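Local coordinates for mandelate racemase / muconate lactonizing enzyme family protein (Agrobacterium tumefaciens, PDB 4DXK) that belongs to the mandelate racemase subgroup of the enolase superfamily, binds a metal ion in its barrel, and probably acts as an isomerase or lyase on an unidentified substrate, at residues A[26-31]-A[96-101]; A[50-55]-A[66-71]. All coordinates share one frame; numbering follows the deposited sequence. Where two conformers were deposited one is given.

Contact 1 (A[26-31]-A[96-101]); sequences EGITGL and GKATNQ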
ATOM      1  N   GLU A  26     -36.839 -41.993   2.413  0.53 13.12           N
ATOM      2  CA  GLU A  26     -36.552 -42.957   1.357  0.53 13.98           C
ATOM      3  C   GLU A  26     -35.678 -44.102   1.884  0.53 12.52           C
ATOM      4  O   GLU A  26     -35.400 -45.067   1.169  0.53 13.15           O
ATOM      5  CB  GLU A  26     -35.864 -42.248   0.186  0.53 17.99           C
ATOM      6  CG  GLU A  26     -35.723 -43.077  -1.084  0.53 19.05           C
ATOM      7  CD  GLU A  26     -35.529 -42.219  -2.319  0.53 29.04           C
ATOM      8  OE1 GLU A  26     -34.841 -42.672  -3.258  0.53 33.45           O
ATOM      9  OE2 GLU A  26     -36.079 -41.099  -2.353  0.53 28.33           O
ATOM     10  N   GLY A  27     -35.245 -43.997   3.136  1.00 11.29           N
ATOM     11  CA  GLY A  27     -34.391 -45.015   3.732  1.00 10.77           C
ATOM     12  C   GLY A  27     -32.921 -44.904   3.369  1.00  9.92           C
ATOM     13  O   GLY A  27     -32.118 -45.786   3.685  1.00 11.46           O
ATOM     14  N   ILE A  28     -32.560 -43.811   2.701  1.00  9.31           N
ATOM     15  CA  ILE A  28     -31.160 -43.514   2.425  1.00 10.61           C
ATOM     16  C   ILE A  28     -30.582 -42.789   3.628  1.00  9.22           C
ATOM     17  O   ILE A  28     -31.043 -41.700   3.981  1.00 10.60           O
ATOM     18  CB  ILE A  28     -30.994 -42.646   1.176  1.00 10.78           C
ATOM     19  CG1 ILE A  28     -31.595 -43.347  -0.042  1.00 11.80           C
ATOM     20  CG2 ILE A  28     -29.515 -42.346   0.933  1.00 12.68           C
ATOM     21  CD1 ILE A  28     -31.493 -42.522  -1.324  1.00 15.14           C
ATOM     22  N   THR A  29     -29.582 -43.395   4.254  1.00  9.42           N
ATOM     23  CA  THR A  29     -28.965 -42.807   5.435  1.00  9.96           C
ATOM     24  C   THR A  29     -27.568 -42.303   5.106  1.00 10.69           C
ATOM     25  O   THR A  29     -26.719 -43.065   4.642  1.00 14.46           O
ATOM     26  CB  THR A  29     -28.868 -43.821   6.580  1.00 11.86           C
ATOM     27  OG1 THR A  29     -30.184 -44.283   6.906  1.00 13.06           O
ATOM     28  CG2 THR A  29     -28.253 -43.193   7.821  1.00 13.16           C
ATOM     29  N   GLY A  30     -27.325 -41.018   5.337  1.00  8.09           N
ATOM     30  CA  GLY A  30     -26.013 -40.446   5.095  1.00  8.86           C
ATOM     31  C   GLY A  30     -25.159 -40.492   6.345  1.00  8.05           C
ATOM     32  O   GLY A  30     -25.654 -40.289   7.458  1.00  9.70           O
ATOM     33  N   LEU A  31     -23.868 -40.755   6.154  1.00  8.78           N
ATOM     34  CA  LEU A  31     -22.914 -40.818   7.253  1.00  9.29           C
ATOM     35  C   LEU A  31     -21.922 -39.666   7.204  1.00  7.73           C
ATOM     36  O   LEU A  31     -21.289 -39.423   6.170  1.00  9.09           O
ATOM     37  CB  LEU A  31     -22.161 -42.149   7.197  1.00 10.14           C
ATOM     38  CG  LEU A  31     -21.025 -42.376   8.197  1.00  8.96           C
ATOM     39  CD1 LEU A  31     -21.513 -42.344   9.638  1.00 10.58           C
ATOM     40  CD2 LEU A  31     -20.339 -43.699   7.889  1.00 10.95           C
ATOM     41  N   GLY A  96     -24.847 -38.917  -3.143  1.00  7.86           N
ATOM     42  CA  GLY A  96     -24.197 -39.984  -3.886  1.00  9.41           C
ATOM     43  C   GLY A  96     -25.036 -41.248  -3.972  1.00  8.53           C
ATOM     44  O   GLY A  96     -25.196 -41.846  -5.040  1.00  9.18           O
ATOM     45  N   LYS A  97     -25.596 -41.662  -2.846  1.00  8.77           N
ATOM     46  CA  LYS A  97     -26.463 -42.833  -2.859  1.00  9.57           C
ATOM     47  C   LYS A  97     -27.702 -42.621  -3.728  1.00  9.91           C
ATOM     48  O   LYS A  97     -28.131 -43.544  -4.432  1.00 11.91           O
ATOM     49  CB  LYS A  97     -26.861 -43.225  -1.443  1.00 10.72           C
ATOM     50  CG  LYS A  97     -25.700 -43.733  -0.633  1.00 11.33           C
ATOM     51  CD  LYS A  97     -26.154 -44.111   0.763  1.00 14.76           C
ATOM     52  CE  LYS A  97     -24.975 -44.430   1.645  1.00 13.06           C
ATOM     53  NZ  LYS A  97     -25.388 -44.897   2.990  1.00 12.58           N
ATOM     54  N   ALA A  98     -28.285 -41.428  -3.687  1.00 10.36           N
ATOM     55  CA  ALA A  98     -29.497 -41.138  -4.461  1.00 10.79           C
ATOM     56  C   ALA A  98     -29.235 -41.185  -5.960  1.00 12.24           C
ATOM     57  O   ALA A  98     -30.136 -41.483  -6.749  1.00 14.87           O
ATOM     58  CB  ALA A  98     -30.064 -39.779  -4.072  1.00 13.24           C
ATOM     59  N   THR A  99     -28.006 -40.874  -6.357  1.00 11.15           N
ATOM     60  CA  THR A  99     -27.645 -40.806  -7.771  1.00 10.39           C
ATOM     61  C   THR A  99     -26.799 -41.983  -8.228  1.00 10.53           C
ATOM     62  O   THR A  99     -26.416 -42.044  -9.399  1.00 11.28           O
ATOM     63  CB  THR A  99     -26.864 -39.521  -8.096  1.00 11.92           C
ATOM     64  OG1 THR A  99     -25.682 -39.441  -7.281  1.00 10.51           O
ATOM     65  CG2 THR A  99     -27.736 -38.293  -7.863  1.00 13.42           C
ATOM     66  N   ASN A 100     -26.500 -42.899  -7.310  1.00 10.37           N
ATOM     67  CA  ASN A 100     -25.588 -44.008  -7.579  1.00 10.60           C
ATOM     68  C   ASN A 100     -24.222 -43.533  -8.081  1.00 10.76           C
ATOM     69  O   ASN A 100     -23.639 -44.134  -8.989  1.00 12.93           O
ATOM     70  CB  ASN A 100     -26.213 -45.018  -8.545  1.00 13.39           C
ATOM     71  CG  ASN A 100     -25.508 -46.351  -8.518  1.00 16.72           C
ATOM     72  OD1 ASN A 100     -24.968 -46.756  -7.494  1.00 18.42           O
ATOM     73  ND2 ASN A 100     -25.502 -47.041  -9.651  1.00 22.52           N
ATOM     74  N   GLN A 101     -23.708 -42.462  -7.476  1.00  9.39           N
ATOM     75  CA  GLN A 101     -22.418 -41.894  -7.865  1.00  9.98           C
ATOM     76  C   GLN A 101     -21.508 -41.720  -6.666  1.00  8.88           C
ATOM     77  O   GLN A 101     -21.958 -41.322  -5.589  1.00  9.53           O
ATOM     78  CB  GLN A 101     -22.610 -40.525  -8.524  1.00 11.92           C
ATOM     79  CG  GLN A 101     -23.314 -40.594  -9.871  1.00 13.31           C
ATOM     80  CD  GLN A 101     -22.494 -41.316 -10.925  1.00 13.08           C
ATOM     81  OE1 GLN A 101     -21.271 -41.373 -10.858  1.00 14.66           O
ATOM     82  NE2 GLN A 101     -23.180 -41.898 -11.910  1.00 17.45           N
TER
HETATM   83  O   HOH W   1     -28.276 -45.786   3.134  1.00 15.92           O

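Contact 2 (A[50-55]-A[66-71]); sequences APRVIG and QDLVGY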
ATOM      1  N   ALA A  50     -31.015 -30.302  14.453  1.00  8.98           N
ATOM      2  CA  ALA A  50     -32.245 -31.085  14.330  1.00 10.48           C
ATOM      3  C   ALA A  50     -33.525 -30.263  14.092  1.00 10.92           C
ATOM      4  O   ALA A  50     -34.246 -30.539  13.135  1.00 11.32           O
ATOM      5  CB  ALA A  50     -32.403 -32.021  15.517  1.00 12.45           C
ATOM      6  N   PRO A  51     -33.804 -29.244  14.930  1.00 10.65           N
ATOM      7  CA  PRO A  51     -35.056 -28.517  14.671  1.00 11.69           C
ATOM      8  C   PRO A  51     -35.054 -27.769  13.339  1.00 11.68           C
ATOM      9  O   PRO A  51     -36.133 -27.458  12.823  1.00 14.23           O
ATOM     10  CB  PRO A  51     -35.156 -27.537  15.849  1.00 14.96           C
ATOM     11  CG  PRO A  51     -33.768 -27.416  16.375  1.00 19.36           C
ATOM     12  CD  PRO A  51     -33.128 -28.757  16.147  1.00 12.98           C
ATOM     13  N   ARG A  52     -33.876 -27.492  12.783  1.00 10.54           N
ATOM     14  CA  ARG A  52     -33.784 -26.778  11.520  1.00 11.38           C
ATOM     15  C   ARG A  52     -33.812 -27.676  10.289  1.00 13.71           C
ATOM     16  O   ARG A  52     -34.040 -27.192   9.179  1.00 15.93           O
ATOM     17  CB  ARG A  52     -32.521 -25.925  11.486  1.00 12.95           C
ATOM     18  CG  ARG A  52     -32.620 -24.724  12.392  1.00 12.39           C
ATOM     19  CD  ARG A  52     -31.289 -24.019  12.567  1.00 13.82           C
ATOM     20  NE  ARG A  52     -31.451 -22.792  13.342  1.00 16.62           N
ATOM     21  CZ  ARG A  52     -31.623 -22.753  14.657  1.00 17.35           C
ATOM     22  NH1 ARG A  52     -31.642 -23.872  15.368  1.00 18.60           N
ATOM     23  NH2 ARG A  52     -31.771 -21.585  15.273  1.00 22.30           N
ATOM     24  N   VAL A  53     -33.568 -28.974  10.457  1.00 10.46           N
ATOM     25  CA  VAL A  53     -33.428 -29.827   9.274  1.00 10.29           C
ATOM     26  C   VAL A  53     -34.412 -30.992   9.168  1.00 11.20           C
ATOM     27  O   VAL A  53     -34.589 -31.530   8.079  1.00 12.07           O
ATOM     28  CB  VAL A  53     -31.986 -30.355   9.092  1.00 11.17           C
ATOM     29  CG1 VAL A  53     -30.989 -29.206   9.127  1.00 10.79           C
ATOM     30  CG2 VAL A  53     -31.656 -31.408  10.144  1.00 11.10           C
ATOM     31  N   ILE A  54     -35.034 -31.408  10.266  1.00 11.49           N
ATOM     32  CA  ILE A  54     -36.049 -32.454  10.160  1.00 12.32           C
ATOM     33  C   ILE A  54     -37.164 -31.948   9.256  1.00 12.76           C
ATOM     34  O   ILE A  54     -37.677 -30.839   9.452  1.00 13.14           O
ATOM     35  CB  ILE A  54     -36.643 -32.849  11.530  1.00 14.14           C
ATOM     36  CG1 ILE A  54     -35.556 -33.393  12.455  1.00 22.23           C
ATOM     37  CG2 ILE A  54     -37.779 -33.867  11.360  1.00 16.73           C
ATOM     38  CD1 ILE A  54     -34.914 -34.657  11.960  1.00 19.60           C
ATOM     39  N   GLY A  55     -37.524 -32.755   8.261  1.00 10.85           N
ATOM     40  CA  GLY A  55     -38.559 -32.383   7.315  1.00 11.84           C
ATOM     41  C   GLY A  55     -38.024 -31.720   6.055  1.00 11.70           C
ATOM     42  O   GLY A  55     -38.777 -31.516   5.102  1.00 14.13           O
ATOM     43  N   GLN A  66     -25.961 -22.969   4.065  1.00  9.89           N
ATOM     44  CA  GLN A  66     -26.266 -21.574   4.358  1.00 10.31           C
ATOM     45  C   GLN A  66     -27.170 -21.461   5.583  1.00 10.69           C
ATOM     46  O   GLN A  66     -26.948 -20.608   6.458  1.00 11.90           O
ATOM     47  CB  GLN A  66     -26.946 -20.955   3.138  1.00 13.82           C
ATOM     48  CG  GLN A  66     -27.134 -19.440   3.150  1.00 17.41           C
ATOM     49  CD  GLN A  66     -27.853 -18.971   1.891  1.00 18.55           C
ATOM     50  OE1 GLN A  66     -28.261 -19.788   1.062  1.00 22.98           O
ATOM     51  NE2 GLN A  66     -28.014 -17.663   1.747  1.00 27.88           N
ATOM     52  N   ASP A  67     -28.182 -22.319   5.659  1.00 10.62           N
ATOM     53  CA  ASP A  67     -29.171 -22.250   6.730  1.00 11.93           C
ATOM     54  C   ASP A  67     -28.605 -22.591   8.110  1.00 12.05           C
ATOM     55  O   ASP A  67     -29.227 -22.260   9.127  1.00 13.38           O
ATOM     56  CB  ASP A  67     -30.375 -23.154   6.425  1.00 11.37           C
ATOM     57  CG  ASP A  67     -31.265 -22.605   5.324  1.00 14.21           C
ATOM     58  OD1 ASP A  67     -31.146 -21.411   5.004  1.00 16.18           O
ATOM     59  OD2 ASP A  67     -32.100 -23.377   4.802  1.00 14.74           O
ATOM     60  N   LEU A  68     -27.451 -23.258   8.156  1.00  9.38           N
ATOM     61  CA  LEU A  68     -26.849 -23.639   9.436  1.00  9.55           C
ATOM     62  C   LEU A  68     -25.743 -22.690   9.900  1.00  8.71           C
ATOM     63  O   LEU A  68     -25.222 -22.855  11.002  1.00  9.26           O
ATOM     64  CB  LEU A  68     -26.345 -25.088   9.401  1.00  9.59           C
ATOM     65  CG  LEU A  68     -27.439 -26.149   9.250  1.00  9.12           C
ATOM     66  CD1 LEU A  68     -26.810 -27.531   9.216  1.00 12.38           C
ATOM     67  CD2 LEU A  68     -28.465 -26.053  10.380  1.00 10.92           C
ATOM     68  N   VAL A  69     -25.368 -21.714   9.076  1.00  8.74           N
ATOM     69  CA  VAL A  69     -24.387 -20.724   9.518  1.00  8.78           C
ATOM     70  C   VAL A  69     -24.942 -19.966  10.723  1.00  9.21           C
ATOM     71  O   VAL A  69     -26.056 -19.456  10.686  1.00  9.95           O
ATOM     72  CB  VAL A  69     -24.022 -19.738   8.400  1.00  9.49           C
ATOM     73  CG1 VAL A  69     -23.126 -18.638   8.944  1.00 11.41           C
ATOM     74  CG2 VAL A  69     -23.334 -20.460   7.228  1.00 10.88           C
ATOM     75  N   GLY A  70     -24.168 -19.906  11.797  1.00  8.78           N
ATOM     76  CA  GLY A  70     -24.644 -19.294  13.023  1.00  9.74           C
ATOM     77  C   GLY A  70     -24.485 -17.792  13.058  1.00  8.11           C
ATOM     78  O   GLY A  70     -23.601 -17.228  12.418  1.00  9.34           O
ATOM     79  N   TYR A  71     -25.351 -17.133  13.814  1.00  9.11           N
ATOM     80  CA  TYR A  71     -25.166 -15.733  14.150  1.00  8.40           C
ATOM     81  C   TYR A  71     -23.851 -15.553  14.911  1.00  8.00           C
ATOM     82  O   TYR A  71     -23.143 -14.558  14.739  1.00  8.47           O
ATOM     83  CB  TYR A  71     -26.348 -15.257  14.996  1.00 10.49           C
ATOM     84  CG  TYR A  71     -26.264 -13.810  15.376  1.00 10.32           C
ATOM     85  CD1 TYR A  71     -26.434 -12.814  14.421  1.00 15.89           C
ATOM     86  CD2 TYR A  71     -26.023 -13.432  16.687  1.00 10.80           C
ATOM     87  CE1 TYR A  71     -26.364 -11.482  14.767  1.00 17.05           C
ATOM     88  CE2 TYR A  71     -25.951 -12.095  17.045  1.00 13.08           C
ATOM     89  CZ  TYR A  71     -26.115 -11.131  16.073  1.00 13.34           C
ATOM     90  OH  TYR A  71     -26.053  -9.798  16.411  1.00 18.30           O
TER

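Contact 1 (A[26-31]-A[96-101])
Ile28 and Lys97 bring the two backbones closest, with 7.1 Å between Ile28 CA and Lys97 CA, where the approach to strand 30-35 passes the last turn of helix 79-99. Their side chains lie alongside each other, pointing opposite ways. Ile28 lays its CG2 methyl along the methylene chain of the lysine, 3.7 Å from Lys97 CB and 3.8 Å from Lys97 CD. The other branch of Ile28 runs to the next residue of the helix, CD1 ending 4.1 Å from Ala98 CB. A branched aliphatic chain suits this place because it serves two neighbours on the helix at once, and the small alanine lets CD1 come within 4.0 Å of Ala98 CA.

Both segments belong to the N-terminal capping domain of the enolase superfamily, in which an antiparallel sheet packs against helices; here Lys97 holds the lead-in to strand 30-35 to helix 79-99, while the strand itself is bonded to that helix through Leu31 N and the Asp93 carboxylate. Lysine supplies the length for the tie. With CG anti to the carbonyl carbon (chi1 -68°) and the chain extended beyond it, Lys97 carries NZ to Thr29 O, making a 2.8 Å hydrogen bond almost in line with the carbonyl (C=O...N angle 163°). A water takes a second bond from NZ, at 3.0 Å, and also accepts from Thr29 N at 2.9 Å, bridging the ammonium to the amide of the same threonine. Asp93 and Glu379 add long, weak ion pairs to NZ. Asn100, at positive phi, ends helix 79-99 in a Schellman motif, and Gln101 N returns to Gly96 O.

Contact 2 (A[50-55]-A[66-71])
Arg52 and Leu68 meet near the C-terminal ends of helices 38-53 and 61-68, and the contact is mostly apolar. Their side chains cross at an angle, touching through the aliphatic part of the arginine: Arg52 CD is 4.1 Å from Leu68 CD2. The same leucine methyl lies 4.2 Å from Val53 CG1, so one branch of Leu68 meets two successive residues of the other helix. Chi1 (-65°) and chi2 (179°) of Leu68 together carry CD2 across, although its CB does not point straight at the partner. Phe87 of helix 79-99 packs on both Val53 and Leu68, and Val53 also reaches Ile3 and Leu6 of strand 3-11; compact aliphatic residues suit this buried layer between helices and sheet of the N-terminal domain.

The polar interactions lead elsewhere. Arg52 NH1 bonds to Tyr48 O, and the guanidinium makes a cation-pi contact with Tyr48, one helical turn back. Asp67 forms salt bridges with Arg56 and with Arg184 of the third subunit, pairing its two carboxylate oxygens with different arginines.

Backbone bonds run within each segment. Ala50 O accepts from Val53 N at 3.2 Å and from Ile54 N at 3.1 Å, while Val69 N bonds to Gln66 O at 3.3 Å.

Arginine thus plays a double part, its methylenes meeting Leu68 while its charged end stays with its own helix. Across the pair the attraction is mainly van der Waals contact, whereas the Asp67 carboxylate, shared between its own chain and the third subunit, links this region to the interface.

The chain between the two segments of contact 1 contains both segments of contact 2. Their centres lie 20 Å apart and their nearest atoms about 11 Å, without touching. Strand 30-35 leads on to helix 38-53, and helix 61-68 is followed by helix 79-99; contact 2 thus joins consecutive helices, which contact 1 brackets from the two ends. Each centre is about 23 Å from the centre of the chain. Beyond contact 2, Tyr71 OH hydrogen-bonds to Glu268 of the third subunit, one of the sodium ligands together with Glu216 and Glu242. Segment 66-71 thereby reaches a neighbouring metal site, while at contact 1 Thr99 and Gln101 pack against the second subunit.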